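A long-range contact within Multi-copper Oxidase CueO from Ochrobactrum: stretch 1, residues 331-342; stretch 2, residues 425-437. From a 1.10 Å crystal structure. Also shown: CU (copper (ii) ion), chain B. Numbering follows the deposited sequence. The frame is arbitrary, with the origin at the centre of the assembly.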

# COMPACT_ATOMS: atom_id res chain seq x y z
N LYS A 331 -0.27 -11.76 24.87
CA LYS A 331 -1.13 -10.68 25.27
C LYS A 331 -2.19 -10.51 24.25
O LYS A 331 -1.89 -10.64 23.06
N ARG A 332 -3.38 -10.18 24.69
CA ARG A 332 -4.48 -9.82 23.83
C ARG A 332 -4.76 -8.35 23.97
O ARG A 332 -4.92 -7.85 25.11
N ARG A 333 -4.88 -7.65 22.87
CA ARG A 333 -5.27 -6.26 22.82
C ARG A 333 -6.51 -6.09 22.01
O ARG A 333 -6.86 -6.98 21.21
N SER A 334 -7.12 -4.92 22.10
CA SER A 334 -8.26 -4.54 21.32
C SER A 334 -8.16 -3.09 20.90
O SER A 334 -7.75 -2.24 21.70
N PHE A 335 -8.55 -2.80 19.65
CA PHE A 335 -8.65 -1.46 19.15
C PHE A 335 -9.91 -1.27 18.38
O PHE A 335 -10.32 -2.16 17.60
N PHE A 336 -10.52 -0.13 18.53
CA PHE A 336 -11.75 0.31 17.86
C PHE A 336 -11.44 1.54 17.00
O PHE A 336 -10.86 2.53 17.50
N PHE A 337 -11.79 1.47 15.72
CA PHE A 337 -11.68 2.60 14.82
C PHE A 337 -12.82 3.58 15.10
O PHE A 337 -13.95 3.44 14.60
N ASP A 338 -12.51 4.56 15.95
CA ASP A 338 -13.51 5.45 16.47
C ASP A 338 -13.58 6.71 15.61
O ASP A 338 -12.72 7.61 15.71
N GLU A 339 -14.63 6.79 14.79
CA GLU A 339 -14.85 7.91 13.90
C GLU A 339 -15.41 9.13 14.66
O GLU A 339 -15.47 10.20 14.07
N ARG A 340 -15.82 8.99 15.92
CA ARG A 340 -16.36 10.08 16.73
C ARG A 340 -17.42 10.85 15.98
O ARG A 340 -17.44 12.07 15.93
N MET A 341 -18.34 10.11 15.34
CA MET A 341 -19.28 10.74 14.45
C MET A 341 -20.17 11.71 15.15
O MET A 341 -20.44 12.75 14.59
N ALA A 342 -20.67 11.40 16.34
CA ALA A 342 -21.58 12.32 17.01
C ALA A 342 -20.89 13.64 17.27
O ALA A 342 -21.51 14.72 17.09
N TRP A 425 -4.53 -9.18 18.40
CA TRP A 425 -5.27 -7.92 18.44
C TRP A 425 -6.67 -8.13 17.86
O TRP A 425 -6.81 -8.60 16.71
N ASP A 426 -7.69 -7.75 18.62
CA ASP A 426 -9.08 -7.59 18.20
C ASP A 426 -9.22 -6.23 17.57
O ASP A 426 -8.86 -5.23 18.21
N LEU A 427 -9.75 -6.14 16.37
CA LEU A 427 -9.99 -4.88 15.67
C LEU A 427 -11.45 -4.75 15.30
O LEU A 427 -12.01 -5.71 14.76
N THR A 428 -12.07 -3.61 15.60
CA THR A 428 -13.50 -3.43 15.37
C THR A 428 -13.77 -2.13 14.65
O THR A 428 -13.13 -1.10 14.93
N THR A 429 -14.76 -2.19 13.75
CA THR A 429 -15.28 -0.98 13.10
C THR A 429 -16.79 -0.88 13.35
O THR A 429 -17.44 -1.84 13.72
N LYS A 430 -17.34 0.27 13.03
CA LYS A 430 -18.78 0.54 13.18
C LYS A 430 -19.38 1.09 11.88
O LYS A 430 -19.98 0.38 11.10
N GLU A 431 -19.18 2.36 11.59
CA GLU A 431 -19.93 3.00 10.48
C GLU A 431 -19.45 2.63 9.10
O GLU A 431 -20.27 2.55 8.18
N MET A 432 -18.17 2.39 8.94
CA MET A 432 -17.55 2.06 7.62
C MET A 432 -16.37 1.14 7.85
O MET A 432 -15.87 1.06 8.98
N PRO A 433 -15.88 0.47 6.80
CA PRO A 433 -14.66 -0.32 6.93
C PRO A 433 -13.42 0.58 7.01
O PRO A 433 -13.47 1.72 6.52
N HIS A 434 -12.37 0.05 7.62
CA HIS A 434 -11.10 0.81 7.74
C HIS A 434 -9.94 -0.09 7.45
O HIS A 434 -9.85 -1.19 7.98
N PRO A 435 -8.97 0.37 6.62
CA PRO A 435 -7.72 -0.41 6.41
C PRO A 435 -6.73 -0.16 7.56
O PRO A 435 -6.21 0.89 7.73
N PHE A 436 -6.43 -1.21 8.30
CA PHE A 436 -5.43 -1.19 9.35
C PHE A 436 -4.04 -1.36 8.77
O PHE A 436 -3.82 -2.30 8.02
N HIS A 437 -3.07 -0.53 9.20
CA HIS A 437 -1.67 -0.75 8.86
C HIS A 437 -0.83 -0.58 10.11
O HIS A 437 -1.02 0.36 10.89

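The apolar centre of this contact is Phe337, whose CA-to-CB bond points toward the other stretch just beyond the paired strands. With chi1 m and chi2 near 82°, its ring lies among Leu427, Thr429, His434 and Phe436. The edge of the Phe337 ring meets Leu427 (Phe337 CE1 to Leu427 CB, 4.4 Å) and Phe436 (Phe337 CZ to Phe436 CB, 3.9 Å), while His434 CB sits over one face, 3.8 Å from the Phe337 ring centroid. The relation is reciprocal: Phe337 CB lies over the His434 imidazole, also 3.8 Å from its centroid. The two planes are only 11° apart, but the rings are slid past each other and barely overlap, so each ring packs against the other residue's CB. A large, flat, buried phenylalanine suits this place because it offers both face and edge to its neighbours.

A second aromatic cluster lies on the sheet face shared by Arg333, Phe335, Trp425 and Leu427. Here the strands run parallel, with Arg333 paired to Trp425 and Phe335 to Leu427. Phe335, chi1 m, turns its ring edge toward the six-membered ring of Trp425, also m, with centroids 4.7 Å apart and planes at 50°; the nearest atoms are Phe335 CE2 and Trp425 CE3, at 3.5 Å. Phe335 CB also packs 4.0 Å from Leu427 CD2, the leucine being m,t. Arg333, m at chi1 and extended beyond, lays its aliphatic CB over the five-membered ring of Trp425, 4.0 Å from the centroid. Its long chain thus serves as apolar cover near the base while carrying its charge farther out.

The opposite face carries Ser334, Phe336, Asp426 and Thr428. Phe336, chi1 t, brings CD1 to 3.4 Å from Thr428 OG1, and its ring edge reaches Lys430, with CE1 4.0 Å from Lys430 CB. Thr428, chi1 p, is compact enough to pack beside this ring, and its OG1 makes a weak hydrogen bond to Phe335 O at 3.4 Å.

At one polar end, Arg332 stretches out with chi1 to chi3 all t and forms a two-pronged salt bridge with Asp426: NE to OD2 at 2.9 Å and NH2 to OD1 at 3.0 Å. The planar guanidinium matches the two carboxylate oxygens. Water 1 links Ser334 OG (3.0 Å) to Asp426 OD2 (2.7 Å), donating to the latter.

At the other end, Glu339, m,t, points toward the second stretch and accepts a hydrogen bond at OE2 from His434 NE2 (2.9 Å), plus a weak one from Met432 N (3.3 Å). Histidine suits this place because its ring has two nitrogens: while His434 NE2 donates to Glu339, His434 ND1 binds the copper ion CU at 2.0 Å. Glu339 OE2 also lies 3.2 Å from Glu431 OE1, a close approach of like charges. Waters occupy this edge: water 2 joins Glu339 OE2 (2.8 Å) to Lys430 N (2.8 Å), water 3 joins Glu339 N (3.0 Å) to Glu431 OE1 (2.7 Å), and water 4 joins Met341 N (2.9 Å) to Glu431 OE2 (2.6 Å).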

# COMPACT_ATOMS: atom_id res chain seq x y z
CB LYS A 331 -0.29 -9.37 25.39
CG LYS A 331 -1.07 -8.24 26.09
CD LYS A 331 -0.22 -7.01 26.36
CE LYS A 331 -1.02 -5.89 26.97
NZ LYS A 331 -1.49 -6.13 28.36
CB ARG A 332 -5.72 -10.67 24.10
CG ARG A 332 -6.75 -10.63 22.95
CD ARG A 332 -7.70 -11.80 23.00
NE ARG A 332 -8.56 -11.84 21.84
CZ ARG A 332 -8.66 -12.85 21.04
NH1 ARG A 332 -7.98 -13.98 21.29
NH2 ARG A 332 -9.47 -12.76 20.02
CB ARG A 333 -4.14 -5.36 22.27
CG ARG A 333 -2.84 -5.45 23.03
CD ARG A 333 -1.87 -4.35 22.59
NE ARG A 333 -0.52 -4.63 23.07
CZ ARG A 333 0.08 -4.02 24.06
NH1 ARG A 333 -0.52 -3.08 24.78
NH2 ARG A 333 1.30 -4.43 24.42
CB SER A 334 -9.53 -4.72 22.17
OG SER A 334 -9.71 -6.04 22.65
CB PHE A 335 -7.40 -1.05 18.32
CG PHE A 335 -6.14 -1.12 19.11
CD1 PHE A 335 -5.79 -0.11 19.98
CD2 PHE A 335 -5.34 -2.23 19.09
CE1 PHE A 335 -4.66 -0.24 20.78
CE2 PHE A 335 -4.23 -2.37 19.87
CZ PHE A 335 -3.89 -1.36 20.74
CB PHE A 336 -12.83 0.61 18.91
CG PHE A 336 -14.08 1.20 18.36
CD1 PHE A 336 -14.77 0.58 17.33
CD2 PHE A 336 -14.58 2.40 18.85
CE1 PHE A 336 -15.96 1.12 16.85
CE2 PHE A 336 -15.75 2.96 18.34
CZ PHE A 336 -16.43 2.28 17.38
CB PHE A 337 -11.72 2.12 13.35
CG PHE A 337 -10.54 1.31 12.92
CD1 PHE A 337 -10.43 -0.03 13.18
CD2 PHE A 337 -9.47 1.90 12.28
CE1 PHE A 337 -9.33 -0.75 12.70
CE2 PHE A 337 -8.39 1.18 11.85
CZ PHE A 337 -8.30 -0.14 12.09
CB ASP A 338 -13.18 5.78 17.93
CG ASP A 338 -14.33 6.46 18.64
OD1 ASP A 338 -15.31 6.91 18.02
OD2 ASP A 338 -14.25 6.51 19.90
CB GLU A 339 -15.84 7.53 12.80
CG GLU A 339 -15.31 6.43 11.91
CD GLU A 339 -16.35 5.80 10.95
OE1 GLU A 339 -17.12 6.58 10.34
OE2 GLU A 339 -16.37 4.49 10.80
CB ARG A 340 -15.24 11.01 17.25
CG ARG A 340 -14.24 10.26 18.14
CD ARG A 340 -13.16 11.17 18.71
NE ARG A 340 -13.65 12.18 19.63
CZ ARG A 340 -14.00 13.45 19.32
NH1 ARG A 340 -13.95 13.95 18.07
NH2 ARG A 340 -14.40 14.24 20.32
CB MET A 341 -20.10 9.70 13.70
CG MET A 341 -20.91 10.32 12.56
SD MET A 341 -21.61 9.11 11.43
CE MET A 341 -20.13 8.44 10.67
CB ALA A 342 -22.11 11.68 18.28
CB TRP A 425 -4.56 -6.85 17.66
CG TRP A 425 -3.27 -6.36 18.26
CD1 TRP A 425 -2.47 -6.96 19.20
CD2 TRP A 425 -2.62 -5.11 17.96
NE1 TRP A 425 -1.42 -6.16 19.56
CE2 TRP A 425 -1.48 -5.04 18.78
CE3 TRP A 425 -2.90 -4.08 17.07
CZ2 TRP A 425 -0.63 -3.92 18.79
CZ3 TRP A 425 -2.06 -2.97 17.07
CH2 TRP A 425 -0.97 -2.89 17.91
CB ASP A 426 -10.05 -7.74 19.47
CG ASP A 426 -10.18 -9.16 19.97
OD1 ASP A 426 -10.47 -10.09 19.20
OD2 ASP A 426 -10.02 -9.42 21.18
CB LEU A 427 -9.12 -4.84 14.39
CG LEU A 427 -7.63 -4.93 14.61
CD1 LEU A 427 -6.88 -4.97 13.28
CD2 LEU A 427 -7.07 -3.80 15.48
CB THR A 428 -14.26 -3.46 16.72
OG1 THR A 428 -13.69 -2.61 17.64
CG2 THR A 428 -14.13 -4.68 17.38
CB THR A 429 -14.99 -0.96 11.59
OG1 THR A 429 -15.73 -2.03 10.96
CG2 THR A 429 -13.53 -1.17 11.30
CB LYS A 430 -19.00 1.54 14.34
CG LYS A 430 -20.42 1.96 14.63
CD LYS A 430 -20.51 3.00 15.74
CE LYS A 430 -21.97 3.40 15.98
NZ LYS A 430 -22.06 4.69 16.69
CB GLU A 431 -19.96 4.51 10.58
CG GLU A 431 -20.70 5.07 11.81
CD GLU A 431 -19.76 5.35 12.98
OE1 GLU A 431 -18.63 4.79 13.04
OE2 GLU A 431 -20.18 6.12 13.87
CB MET A 432 -17.15 3.30 6.85
CG MET A 432 -16.00 4.11 7.48
SD MET A 432 -15.51 5.56 6.53
CE MET A 432 -14.48 4.90 5.24
CB PRO A 433 -14.63 -1.12 5.64
CG PRO A 433 -15.77 -0.73 4.82
CD PRO A 433 -16.46 0.39 5.46
CB HIS A 434 -10.91 1.39 9.16
CG HIS A 434 -11.97 2.38 9.56
ND1 HIS A 434 -11.81 3.75 9.48
CD2 HIS A 434 -13.23 2.16 10.05
CE1 HIS A 434 -12.93 4.32 9.88
NE2 HIS A 434 -13.80 3.40 10.22
CB PRO A 435 -7.24 0.13 5.09
CG PRO A 435 -7.72 1.56 5.04
CD PRO A 435 -9.06 1.55 5.78
CB PHE A 436 -5.71 -2.36 10.29
CG PHE A 436 -4.68 -2.57 11.36
CD1 PHE A 436 -4.70 -1.79 12.51
CD2 PHE A 436 -3.72 -3.54 11.28
CE1 PHE A 436 -3.77 -2.02 13.51
CE2 PHE A 436 -2.81 -3.77 12.25
CZ PHE A 436 -2.81 -2.96 13.40
CB HIS A 437 -1.19 0.24 7.74
CG HIS A 437 0.30 0.20 7.46
ND1 HIS A 437 0.97 -1.00 7.20
CD2 HIS A 437 1.23 1.18 7.35
CE1 HIS A 437 2.26 -0.70 6.99
NE2 HIS A 437 2.44 0.59 7.05
CU CU B . -10.39 4.95 8.78
O HOH W 1 -9.93 -8.75 23.83
O HOH W 2 -15.71 2.54 12.69
O HOH W 3 -16.70 4.67 14.92
O HOH W 4 -18.96 7.28 15.80